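Local structure of ESSC (Geobacillus thermodenitrificans, 5FWH) at residues M1-V6 / C12-L17; V23-I26 / H32-T35; C73-D78 / M84-S89; A140-F143 / Q148-D151. The protein forms the N-terminal forkhead-associated region of EssC, a membrane ATPase of the FtsK/SpoIIIE type that is a component of the bacterial type VII secretion apparatus. All coordinates share one frame; numbering follows the deposited sequence.

Contact 1. Residues M1-V6 / C12-L17; sequences MSQLWV and CQLFSL
L14 and W5 face each other as a non-hydrogen-bonded pair of an antiparallel hairpin, and their fit shows how a methyl can serve as the bump for an aromatic face. With CG anti to the backbone N (chi1 -162°), L14 runs alongside the indole and sets CD1 over the centre of the six-membered ring of W5, 3.3 Å from its centroid, a close CH-pi contact. C12 SG meets the edge of the same ring, 3.8 Å from W5 CE3, a sulfur-aromatic contact. The other L14 branch, CD2, leans on the amide of Q3. On the reverse face L4 CD2 is wedged between two neighbours: it meets the edge of the F15 ring in plane, and L17, crossing at about a right angle, presses on it with CG at 3.3 Å, tighter than usual. Replacing W5 with an alanine would probably leave L14 CD1 without the face it covers and C12 SG without the ring edge it meets, opening a gap between them. Main-chain bonds hold the two strands in register, V6 N to Q13 O being nearly straight at 2.7 Å. The side-chain fit is mainly apolar; the buried Q3 amide among it has NE2 satisfied by Q167, and S2 OG bonds W88 NE1.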
loop_
_atom_site.group_PDB
_atom_site.type_symbol
_atom_site.label_atom_id
_atom_site.label_comp_id
_atom_site.label_asym_id
_atom_site.label_seq_id
_atom_site.Cartn_x
_atom_site.Cartn_y
_atom_site.Cartn_z
HETATM N N MSE A 1 9.756 5.428 7.154
HETATM C CA MSE A 1 9.979 4.506 6.010
HETATM C C MSE A 1 9.788 5.292 4.722
HETATM O O MSE A 1 9.101 6.309 4.675
HETATM C CB MSE A 1 9.042 3.273 6.020
HETATM C CG MSE A 1 9.000 2.432 7.313
HETATM SE SE MSE A 1 9.714 0.562 7.171
HETATM C CE MSE A 1 8.189 -0.678 7.448
ATOM N N SER A 2 10.434 4.784 3.686
ATOM C CA SER A 2 10.339 5.225 2.310
ATOM C C SER A 2 10.041 3.906 1.596
ATOM O O SER A 2 10.847 2.950 1.629
ATOM C CB SER A 2 11.695 5.784 1.867
ATOM O OG SER A 2 11.741 6.076 0.476
ATOM N N GLN A 3 8.851 3.797 1.026
ATOM C CA GLN A 3 8.520 2.563 0.409
ATOM C C GLN A 3 8.046 2.775 -1.019
ATOM O O GLN A 3 7.425 3.798 -1.339
ATOM C CB GLN A 3 7.483 1.842 1.230
ATOM C CG GLN A 3 8.049 1.449 2.597
ATOM C CD GLN A 3 7.076 0.670 3.474
ATOM O OE1 GLN A 3 7.442 -0.368 4.075
ATOM N NE2 GLN A 3 5.871 1.180 3.613
ATOM N N LEU A 4 8.406 1.820 -1.863
ATOM C CA LEU A 4 7.733 1.721 -3.168
ATOM C C LEU A 4 6.840 0.545 -3.203
ATOM O O LEU A 4 7.114 -0.553 -2.685
ATOM C CB LEU A 4 8.643 1.673 -4.407
ATOM C CG LEU A 4 9.972 0.946 -4.489
ATOM C CD1 LEU A 4 10.409 0.969 -5.935
ATOM C CD2 LEU A 4 11.011 1.623 -3.621
ATOM N N TRP A 5 5.816 0.781 -3.958
ATOM C CA TRP A 5 4.815 -0.198 -4.235
ATOM C C TRP A 5 5.016 -0.546 -5.649
ATOM O O TRP A 5 5.044 0.348 -6.500
ATOM C CB TRP A 5 3.495 0.445 -4.060
ATOM C CG TRP A 5 3.422 1.178 -2.794
ATOM C CD1 TRP A 5 4.195 2.264 -2.366
ATOM C CD2 TRP A 5 2.480 0.967 -1.825
ATOM N NE1 TRP A 5 3.759 2.706 -1.194
ATOM C CE2 TRP A 5 2.735 1.887 -0.792
ATOM C CE3 TRP A 5 1.456 0.051 -1.686
ATOM C CZ2 TRP A 5 2.011 1.907 0.353
ATOM C CZ3 TRP A 5 0.756 0.085 -0.567
ATOM C CH2 TRP A 5 1.021 1.020 0.443
ATOM N N VAL A 6 5.085 -1.826 -5.886
ATOM C CA VAL A 6 5.162 -2.393 -7.222
ATOM C C VAL A 6 3.880 -3.270 -7.489
ATOM O O VAL A 6 3.651 -4.294 -6.893
ATOM C CB VAL A 6 6.439 -3.193 -7.339
ATOM C CG1 VAL A 6 6.572 -3.846 -8.731
ATOM C CG2 VAL A 6 7.612 -2.276 -7.000
ATOM N N CYS A 12 0.672 -6.821 -5.400
ATOM C CA CYS A 12 1.314 -5.590 -5.025
ATOM C C CYS A 12 2.454 -6.018 -4.101
ATOM O O CYS A 12 2.190 -6.712 -3.104
ATOM C CB CYS A 12 0.320 -4.718 -4.263
ATOM S SG CYS A 12 0.971 -3.126 -3.673
ATOM N N GLN A 13 3.687 -5.698 -4.471
ATOM C CA GLN A 13 4.857 -5.869 -3.570
ATOM C C GLN A 13 5.214 -4.508 -3.030
ATOM O O GLN A 13 5.133 -3.513 -3.768
ATOM C CB GLN A 13 6.071 -6.305 -4.324
ATOM C CG GLN A 13 5.973 -7.703 -4.848
ATOM C CD GLN A 13 7.299 -8.241 -5.353
ATOM O OE1 GLN A 13 8.359 -8.109 -4.712
ATOM N NE2 GLN A 13 7.232 -8.920 -6.484
ATOM N N LEU A 14 5.639 -4.483 -1.773
ATOM C CA LEU A 14 6.076 -3.286 -1.052
ATOM C C LEU A 14 7.557 -3.481 -0.801
ATOM O O LEU A 14 7.977 -4.568 -0.447
ATOM C CB LEU A 14 5.247 -3.168 0.234
ATOM C CG LEU A 14 5.186 -1.843 0.952
ATOM C CD1 LEU A 14 4.353 -0.880 0.145
ATOM C CD2 LEU A 14 4.614 -1.954 2.348
ATOM N N PHE A 15 8.368 -2.486 -1.098
ATOM C CA PHE A 15 9.810 -2.561 -0.915
ATOM C C PHE A 15 10.329 -1.300 -0.256
ATOM O O PHE A 15 10.045 -0.185 -0.720
ATOM C CB PHE A 15 10.454 -2.683 -2.280
ATOM C CG PHE A 15 11.930 -2.627 -2.246
ATOM C CD1 PHE A 15 12.655 -3.783 -2.035
ATOM C CD2 PHE A 15 12.611 -1.421 -2.379
ATOM C CE1 PHE A 15 14.032 -3.748 -1.975
ATOM C CE2 PHE A 15 13.989 -1.379 -2.346
ATOM C CZ PHE A 15 14.699 -2.538 -2.141
ATOM N N SER A 16 11.119 -1.471 0.806
ATOM C CA SER A 16 11.688 -0.362 1.585
ATOM C C SER A 16 13.011 0.162 1.015
ATOM O O SER A 16 13.894 -0.603 0.699
ATOM C CB SER A 16 11.925 -0.808 3.043
ATOM O OG SER A 16 10.701 -0.922 3.742
ATOM N N LEU A 17 13.149 1.479 0.972
ATOM C CA LEU A 17 14.300 2.174 0.425
ATOM C C LEU A 17 15.355 2.629 1.447
ATOM O O LEU A 17 16.028 3.616 1.191
ATOM C CB LEU A 17 13.812 3.432 -0.316
ATOM C CG LEU A 17 13.155 3.079 -1.633
ATOM C CD1 LEU A 17 12.672 4.318 -2.342
ATOM C CD2 LEU A 17 14.143 2.292 -2.490
#

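Contact 2. Residues V23-I26 / H32-T35; sequences VIVI and HHVT
The H33 ring lies against I24, which approaches one face with CB 3.9 Å from the ring centroid, displaced toward the rim, while the side chains cross obliquely. This CH-pi contact illustrates how a loop imidazole can pack on a strand. V25 meets H33 at about a right angle, and its CG1 also reaches H32 CD2 at 3.4 Å. That methyl stands between the backbone N and the carbonyl carbon (chi1 53°), a position from which it touches both histidines. Beyond them, I26 and V34 lie side by side and point the same way, I26 CG1 4.1 Å from V34 CB, as the one parallel bridge pair. The backbone link is V34 N to V25 O at 3.2 Å; H33 N adds a weak bond to the same oxygen. An alanine in place of H33 would probably take the ring face away from I24 CB and leave E21 without its weak bond from NE2. F15 of strand 11-16 also packs on I24, H33 and V34, and Y45 meets the H32 ring edge-to-face. The chemistry is thus mixed: carbon surfaces supply most of the side-chain contact, one carbonyl takes two N-H groups of unequal strength, and H32 ND1 has a further, weak polar tie to Q29 N.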
loop_
_atom_site.group_PDB
_atom_site.type_symbol
_atom_site.label_atom_id
_atom_site.label_comp_id
_atom_site.label_asym_id
_atom_site.label_seq_id
_atom_site.Cartn_x
_atom_site.Cartn_y
_atom_site.Cartn_z
ATOM N N VAL A 23 20.669 2.958 -5.729
ATOM C CA VAL A 23 20.125 2.638 -7.053
ATOM C C VAL A 23 19.620 1.189 -7.081
ATOM O O VAL A 23 20.418 0.250 -7.015
ATOM C CB VAL A 23 21.158 2.869 -8.177
ATOM C CG1 VAL A 23 22.555 2.404 -7.748
ATOM C CG2 VAL A 23 20.711 2.230 -9.503
ATOM N N ILE A 24 18.295 1.011 -7.178
ATOM C CA ILE A 24 17.698 -0.311 -7.080
ATOM C C ILE A 24 17.106 -0.678 -8.391
ATOM O O ILE A 24 16.852 0.174 -9.207
ATOM C CB ILE A 24 16.659 -0.467 -5.941
ATOM C CG1 ILE A 24 15.324 0.213 -6.241
ATOM C CG2 ILE A 24 17.226 0.025 -4.611
ATOM C CD1 ILE A 24 14.170 -0.755 -6.193
ATOM N N VAL A 25 16.884 -1.964 -8.575
ATOM C CA VAL A 25 16.463 -2.502 -9.848
ATOM C C VAL A 25 15.349 -3.534 -9.621
ATOM O O VAL A 25 15.394 -4.416 -8.685
ATOM C CB VAL A 25 17.628 -3.070 -10.698
ATOM C CG1 VAL A 25 18.440 -4.071 -9.908
ATOM C CG2 VAL A 25 17.098 -3.705 -12.000
ATOM N N ILE A 26 14.349 -3.363 -10.471
ATOM C CA ILE A 26 13.214 -4.211 -10.543
ATOM C C ILE A 26 13.408 -4.904 -11.819
ATOM O O ILE A 26 13.469 -4.246 -12.893
ATOM C CB ILE A 26 11.872 -3.413 -10.662
ATOM C CG1 ILE A 26 11.745 -2.432 -9.510
ATOM C CG2 ILE A 26 10.646 -4.356 -10.808
ATOM C CD1 ILE A 26 10.707 -1.350 -9.757
ATOM N N HIS A 32 17.869 -9.316 -8.148
ATOM C CA HIS A 32 17.332 -7.960 -8.152
ATOM C C HIS A 32 16.675 -7.589 -6.852
ATOM O O HIS A 32 16.272 -8.437 -6.089
ATOM C CB HIS A 32 16.324 -7.786 -9.274
ATOM C CG HIS A 32 16.943 -7.776 -10.619
ATOM N ND1 HIS A 32 16.390 -8.445 -11.683
ATOM C CD2 HIS A 32 18.079 -7.196 -11.081
ATOM C CE1 HIS A 32 17.131 -8.235 -12.759
ATOM N NE2 HIS A 32 18.173 -7.499 -12.414
ATOM N N HIS A 33 16.545 -6.290 -6.636
ATOM C CA HIS A 33 15.925 -5.825 -5.440
ATOM C C HIS A 33 14.466 -6.237 -5.377
ATOM O O HIS A 33 13.998 -6.737 -4.343
ATOM C CB HIS A 33 16.105 -4.335 -5.343
ATOM C CG HIS A 33 17.533 -3.967 -5.187
ATOM N ND1 HIS A 33 18.379 -3.808 -6.264
ATOM C CD2 HIS A 33 18.299 -3.839 -4.070
ATOM C CE1 HIS A 33 19.598 -3.551 -5.817
ATOM N NE2 HIS A 33 19.577 -3.575 -4.495
ATOM N N VAL A 34 13.731 -6.050 -6.481
ATOM C CA VAL A 34 12.325 -6.489 -6.514
ATOM C C VAL A 34 12.212 -7.404 -7.735
ATOM O O VAL A 34 12.581 -6.974 -8.842
ATOM C CB VAL A 34 11.359 -5.270 -6.598
ATOM C CG1 VAL A 34 9.924 -5.737 -6.856
ATOM C CG2 VAL A 34 11.390 -4.434 -5.333
ATOM N N THR A 35 11.756 -8.647 -7.511
ATOM C CA THR A 35 11.724 -9.764 -8.497
ATOM C C THR A 35 10.297 -9.966 -8.992
ATOM O O THR A 35 9.458 -10.457 -8.246
ATOM C CB THR A 35 12.155 -11.151 -7.877
ATOM O OG1 THR A 35 13.467 -11.114 -7.293
ATOM C CG2 THR A 35 12.087 -12.270 -8.910
#

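Contact 3. Residues C73-D78 / M84-S89; sequences CSITID and MTIAWS
T76 OG1 and T85 OG1 form the side-chain hydrogen bond of this pairing, 3.2 Å long, and either hydroxyl could be the donor. Both hydroxyls sit anti to their own carbonyl carbons (T76 chi1 -53°, T85 chi1 -63°), which brings them together across a non-hydrogen-bonded pair although the side chains are inclined to one another. Main-chain bonds form the second group. I75 and I86 exchange a reciprocal pair, the I75 N to I86 O arm being short at 2.6 Å, and W88 N reaches C73 O at 3.0 Å, nearly in line with the carbonyl. Toward the loop M84 N bonds I77 O at 3.0 Å, whereas the return bond from I77 N to M84 O is weak. CA-H groups of T85 and A87 add contacts to the carbonyls of I75 and C73.

Apolar contacts make the third group. I77 runs alongside the selenomethionine M84, with I77 CD1 3.7 Å from M84 CG, and I75 CG2 meets I86 CB at 4.2 Å. S74 CB touches A87 CB at 3.7 Å on the threonine face. The isoleucine face turns inward: L69 and I66 lie against I75 and I77, and I26 against M84 and I86. Such regular alternation is that of an antiparallel beta hairpin, here supplying an outer strand, 73-77, and its inner neighbour to one sheet of an FHA-type beta sandwich.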
loop_
_atom_site.group_PDB
_atom_site.type_symbol
_atom_site.label_atom_id
_atom_site.label_comp_id
_atom_site.label_asym_id
_atom_site.label_seq_id
_atom_site.Cartn_x
_atom_site.Cartn_y
_atom_site.Cartn_z
ATOM N N CYS A 73 3.361 9.946 -5.479
ATOM C CA CYS A 73 3.091 9.925 -6.909
ATOM C C CYS A 73 3.460 8.525 -7.457
ATOM O O CYS A 73 4.134 7.755 -6.805
ATOM C CB CYS A 73 3.902 11.013 -7.630
ATOM S SG CYS A 73 3.379 12.684 -7.114
ATOM N N SER A 74 2.987 8.216 -8.626
ATOM C CA SER A 74 3.159 6.883 -9.200
ATOM C C SER A 74 3.436 7.044 -10.637
ATOM O O SER A 74 3.235 8.165 -11.163
ATOM C CB SER A 74 1.909 6.013 -9.057
ATOM O OG SER A 74 0.862 6.559 -9.873
ATOM N N ILE A 75 3.917 5.957 -11.244
ATOM C CA ILE A 75 4.100 5.888 -12.672
ATOM C C ILE A 75 3.716 4.520 -13.232
ATOM O O ILE A 75 3.971 3.465 -12.639
ATOM C CB ILE A 75 5.563 6.210 -13.041
ATOM C CG1 ILE A 75 5.679 6.576 -14.517
ATOM C CG2 ILE A 75 6.502 5.058 -12.650
ATOM C CD1 ILE A 75 7.048 7.075 -14.897
ATOM N N THR A 76 3.137 4.554 -14.406
ATOM C CA THR A 76 2.685 3.335 -15.038
ATOM C C THR A 76 3.565 3.145 -16.264
ATOM O O THR A 76 3.986 4.104 -16.878
ATOM C CB THR A 76 1.216 3.455 -15.402
ATOM O OG1 THR A 76 0.527 3.836 -14.233
ATOM C CG2 THR A 76 0.656 2.126 -15.875
ATOM N N ILE A 77 3.881 1.912 -16.579
ATOM C CA ILE A 77 4.994 1.619 -17.486
ATOM C C ILE A 77 4.684 0.337 -18.195
ATOM O O ILE A 77 4.166 -0.576 -17.585
ATOM C CB ILE A 77 6.393 1.503 -16.780
ATOM C CG1 ILE A 77 6.452 0.410 -15.696
ATOM C CG2 ILE A 77 6.794 2.816 -16.109
ATOM C CD1 ILE A 77 7.180 -0.860 -16.068
ATOM N N ASP A 78 4.989 0.311 -19.498
ATOM C CA ASP A 78 4.820 -0.862 -20.373
ATOM C C ASP A 78 6.035 -1.808 -20.414
ATOM O O ASP A 78 7.135 -1.392 -20.837
ATOM C CB ASP A 78 4.523 -0.397 -21.789
ATOM C CG ASP A 78 3.721 -1.400 -22.526
ATOM O OD1 ASP A 78 4.279 -2.471 -22.889
ATOM O OD2 ASP A 78 2.514 -1.140 -22.667
HETATM N N MSE A 84 2.772 -2.319 -15.571
HETATM C CA MSE A 84 3.198 -2.288 -14.152
HETATM C C MSE A 84 3.105 -0.883 -13.570
HETATM O O MSE A 84 3.541 0.056 -14.216
HETATM C CB MSE A 84 4.646 -2.873 -14.083
HETATM C CG MSE A 84 5.501 -2.232 -13.018
HETATM SE SE MSE A 84 7.380 -2.949 -12.776
HETATM C CE MSE A 84 7.140 -4.845 -13.197
ATOM N N THR A 85 2.624 -0.715 -12.336
ATOM C CA THR A 85 2.680 0.630 -11.704
ATOM C C THR A 85 3.673 0.639 -10.512
ATOM O O THR A 85 3.808 -0.363 -9.694
ATOM C CB THR A 85 1.239 1.052 -11.297
ATOM O OG1 THR A 85 0.445 1.166 -12.497
ATOM C CG2 THR A 85 1.212 2.363 -10.540
ATOM N N ILE A 86 4.462 1.713 -10.463
ATOM C CA ILE A 86 5.329 1.977 -9.287
ATOM C C ILE A 86 4.882 3.259 -8.645
ATOM O O ILE A 86 4.587 4.263 -9.353
ATOM C CB ILE A 86 6.806 2.203 -9.637
ATOM C CG1 ILE A 86 7.319 1.180 -10.637
ATOM C CG2 ILE A 86 7.642 2.227 -8.343
ATOM C CD1 ILE A 86 6.946 -0.242 -10.351
ATOM N N ALA A 87 4.801 3.233 -7.322
ATOM C CA ALA A 87 4.344 4.378 -6.613
ATOM C C ALA A 87 5.326 4.552 -5.466
ATOM O O ALA A 87 5.950 3.568 -5.008
ATOM C CB ALA A 87 2.969 4.106 -6.109
ATOM N N TRP A 88 5.487 5.791 -5.034
ATOM C CA TRP A 88 6.389 6.107 -3.985
ATOM C C TRP A 88 5.643 6.869 -2.936
ATOM O O TRP A 88 4.885 7.778 -3.246
ATOM C CB TRP A 88 7.563 6.868 -4.549
ATOM C CG TRP A 88 8.649 7.156 -3.580
ATOM C CD1 TRP A 88 9.183 6.296 -2.702
ATOM C CD2 TRP A 88 9.340 8.402 -3.398
ATOM N NE1 TRP A 88 10.170 6.906 -1.974
ATOM C CE2 TRP A 88 10.302 8.199 -2.396
ATOM C CE3 TRP A 88 9.232 9.659 -3.980
ATOM C CZ2 TRP A 88 11.170 9.218 -1.958
ATOM C CZ3 TRP A 88 10.104 10.663 -3.587
ATOM C CH2 TRP A 88 11.052 10.446 -2.564
ATOM N N SER A 89 5.883 6.485 -1.686
ATOM C CA SER A 89 5.326 7.113 -0.488
ATOM C C SER A 89 5.959 8.439 -0.112
ATOM O O SER A 89 5.395 9.200 0.682
ATOM C CB SER A 89 5.618 6.190 0.755
ATOM O OG SER A 89 7.027 6.282 1.150
#

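Contact 4. Residues A140-F143 / Q148-D151; sequences APLF and QLSD
L149 N donates to L142 O at 3.0 Å, nearly in line with the carbonyl, and Q148 CA-H approaches the same oxygen. L149 then splits its work: CD1 touches the backbone at L142 O and F143 C, and L149 CD2 meets L142 CD2 at 3.7 Å, the two leucines crossing at a slant. Next to this bond F143 and Q148 form a non-hydrogen-bonded antiparallel pair. F143 CD2 comes within 3.4 Å of Q148 N and F143 CE2 within 3.8 Å of Q148 CB. Q148 leaves with CG anti to its own N (chi1 -169°) and stays extended, a course that carries it back along the 140-143 segment until Q148 NE2 lies 3.9 Å from P141 CB; ring and amide planes end 43° apart. In the next shell V134 of strand 131-136 backs both leucines, P136 also touches L149, and main-chain bonds tie F143 to L162 and Q148 to T10. The contact flanks the short hairpin 143-144/147-148, whose strand 147-148 is outermost in a seven-stranded antiparallel sheet. A single N-H to carbonyl bond thus sets the spacing here, while the remaining contact is mostly carbon on carbon, with the amide NE2 beside P141 CB.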
loop_
_atom_site.group_PDB
_atom_site.type_symbol
_atom_site.label_atom_id
_atom_site.label_comp_id
_atom_site.label_asym_id
_atom_site.label_seq_id
_atom_site.Cartn_x
_atom_site.Cartn_y
_atom_site.Cartn_z
ATOM N N ALA A 140 -12.278 -0.023 -6.167
ATOM C CA ALA A 140 -10.935 0.232 -5.550
ATOM C C ALA A 140 -10.035 -1.038 -5.358
ATOM O O ALA A 140 -10.426 -1.955 -4.623
ATOM C CB ALA A 140 -11.122 0.936 -4.215
ATOM N N PRO A 141 -8.855 -1.105 -6.030
ATOM C CA PRO A 141 -8.015 -2.303 -5.833
ATOM C C PRO A 141 -7.345 -2.353 -4.470
ATOM O O PRO A 141 -6.708 -1.367 -4.063
ATOM C CB PRO A 141 -6.975 -2.225 -6.947
ATOM C CG PRO A 141 -7.210 -0.934 -7.667
ATOM C CD PRO A 141 -8.573 -0.462 -7.334
ATOM N N LEU A 142 -7.506 -3.499 -3.793
ATOM C CA LEU A 142 -7.050 -3.710 -2.410
ATOM C C LEU A 142 -6.289 -5.030 -2.252
ATOM O O LEU A 142 -6.750 -6.074 -2.839
ATOM C CB LEU A 142 -8.289 -3.732 -1.540
ATOM C CG LEU A 142 -8.061 -3.883 -0.064
ATOM C CD1 LEU A 142 -7.280 -2.729 0.537
ATOM C CD2 LEU A 142 -9.430 -3.985 0.575
ATOM N N PHE A 143 -5.185 -5.045 -1.499
ATOM C CA PHE A 143 -4.356 -6.268 -1.474
ATOM C C PHE A 143 -4.224 -6.847 -0.068
ATOM O O PHE A 143 -3.971 -6.148 0.905
ATOM C CB PHE A 143 -2.973 -6.037 -2.124
ATOM C CG PHE A 143 -3.066 -5.473 -3.556
ATOM C CD1 PHE A 143 -3.385 -4.141 -3.760
ATOM C CD2 PHE A 143 -2.919 -6.289 -4.652
ATOM C CE1 PHE A 143 -3.489 -3.594 -5.087
ATOM C CE2 PHE A 143 -3.051 -5.804 -5.952
ATOM C CZ PHE A 143 -3.377 -4.456 -6.191
ATOM N N GLN A 148 -4.434 -9.321 -4.732
ATOM C CA GLN A 148 -5.702 -8.610 -4.870
ATOM C C GLN A 148 -6.896 -9.404 -4.360
ATOM O O GLN A 148 -6.978 -10.577 -4.585
ATOM C CB GLN A 148 -5.924 -8.195 -6.305
ATOM C CG GLN A 148 -7.086 -7.218 -6.458
ATOM C CD GLN A 148 -7.168 -6.652 -7.841
ATOM O OE1 GLN A 148 -6.342 -6.973 -8.692
ATOM N NE2 GLN A 148 -8.154 -5.785 -8.082
ATOM N N LEU A 149 -7.807 -8.776 -3.646
ATOM C CA LEU A 149 -8.971 -9.457 -3.115
ATOM C C LEU A 149 -10.053 -9.411 -4.151
ATOM O O LEU A 149 -10.309 -8.354 -4.674
ATOM C CB LEU A 149 -9.545 -8.735 -1.906
ATOM C CG LEU A 149 -8.952 -8.840 -0.527
ATOM C CD1 LEU A 149 -7.452 -8.768 -0.632
ATOM C CD2 LEU A 149 -9.433 -7.658 0.308
ATOM N N SER A 150 -10.723 -10.527 -4.420
ATOM C CA SER A 150 -11.879 -10.509 -5.320
ATOM C C SER A 150 -13.203 -10.724 -4.597
ATOM O O SER A 150 -14.246 -10.594 -5.206
ATOM C CB SER A 150 -11.707 -11.568 -6.392
ATOM O OG SER A 150 -11.625 -12.861 -5.807
ATOM N N ASP A 151 -13.173 -11.095 -3.323
ATOM C CA ASP A 151 -14.393 -11.196 -2.507
ATOM C C ASP A 151 -14.044 -11.008 -1.031
ATOM O O ASP A 151 -12.864 -10.813 -0.684
ATOM C CB ASP A 151 -15.118 -12.532 -2.749
ATOM C CG ASP A 151 -14.219 -13.742 -2.555
ATOM O OD1 ASP A 151 -13.619 -13.869 -1.480
ATOM O OD2 ASP A 151 -14.121 -14.580 -3.481
#

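Overall arrangement
From the N terminus, the chain closes four short loops in series, none nested in or crossing another. Contact 1 closes the first hairpin, contact 2 the next connection, where strand 34-35 joins the edge of a mixed sheet, and contact 3 a later hairpin. Contacts 1 and 3 share one four-stranded antiparallel sheet through neighbouring strands 3-8 and 84-88, joined by W5 N to A87 O. Contact 2 lies in the facing sheet, tied to contact 1 by a probable hydrogen bond from Q13 NE2 to T35 O and packed against contact 3. Contact 4, last of the four, lies at the edge of the seven-stranded sheet, about 25 Å from contact 2 between centres; C12 on F143 links it to contact 1.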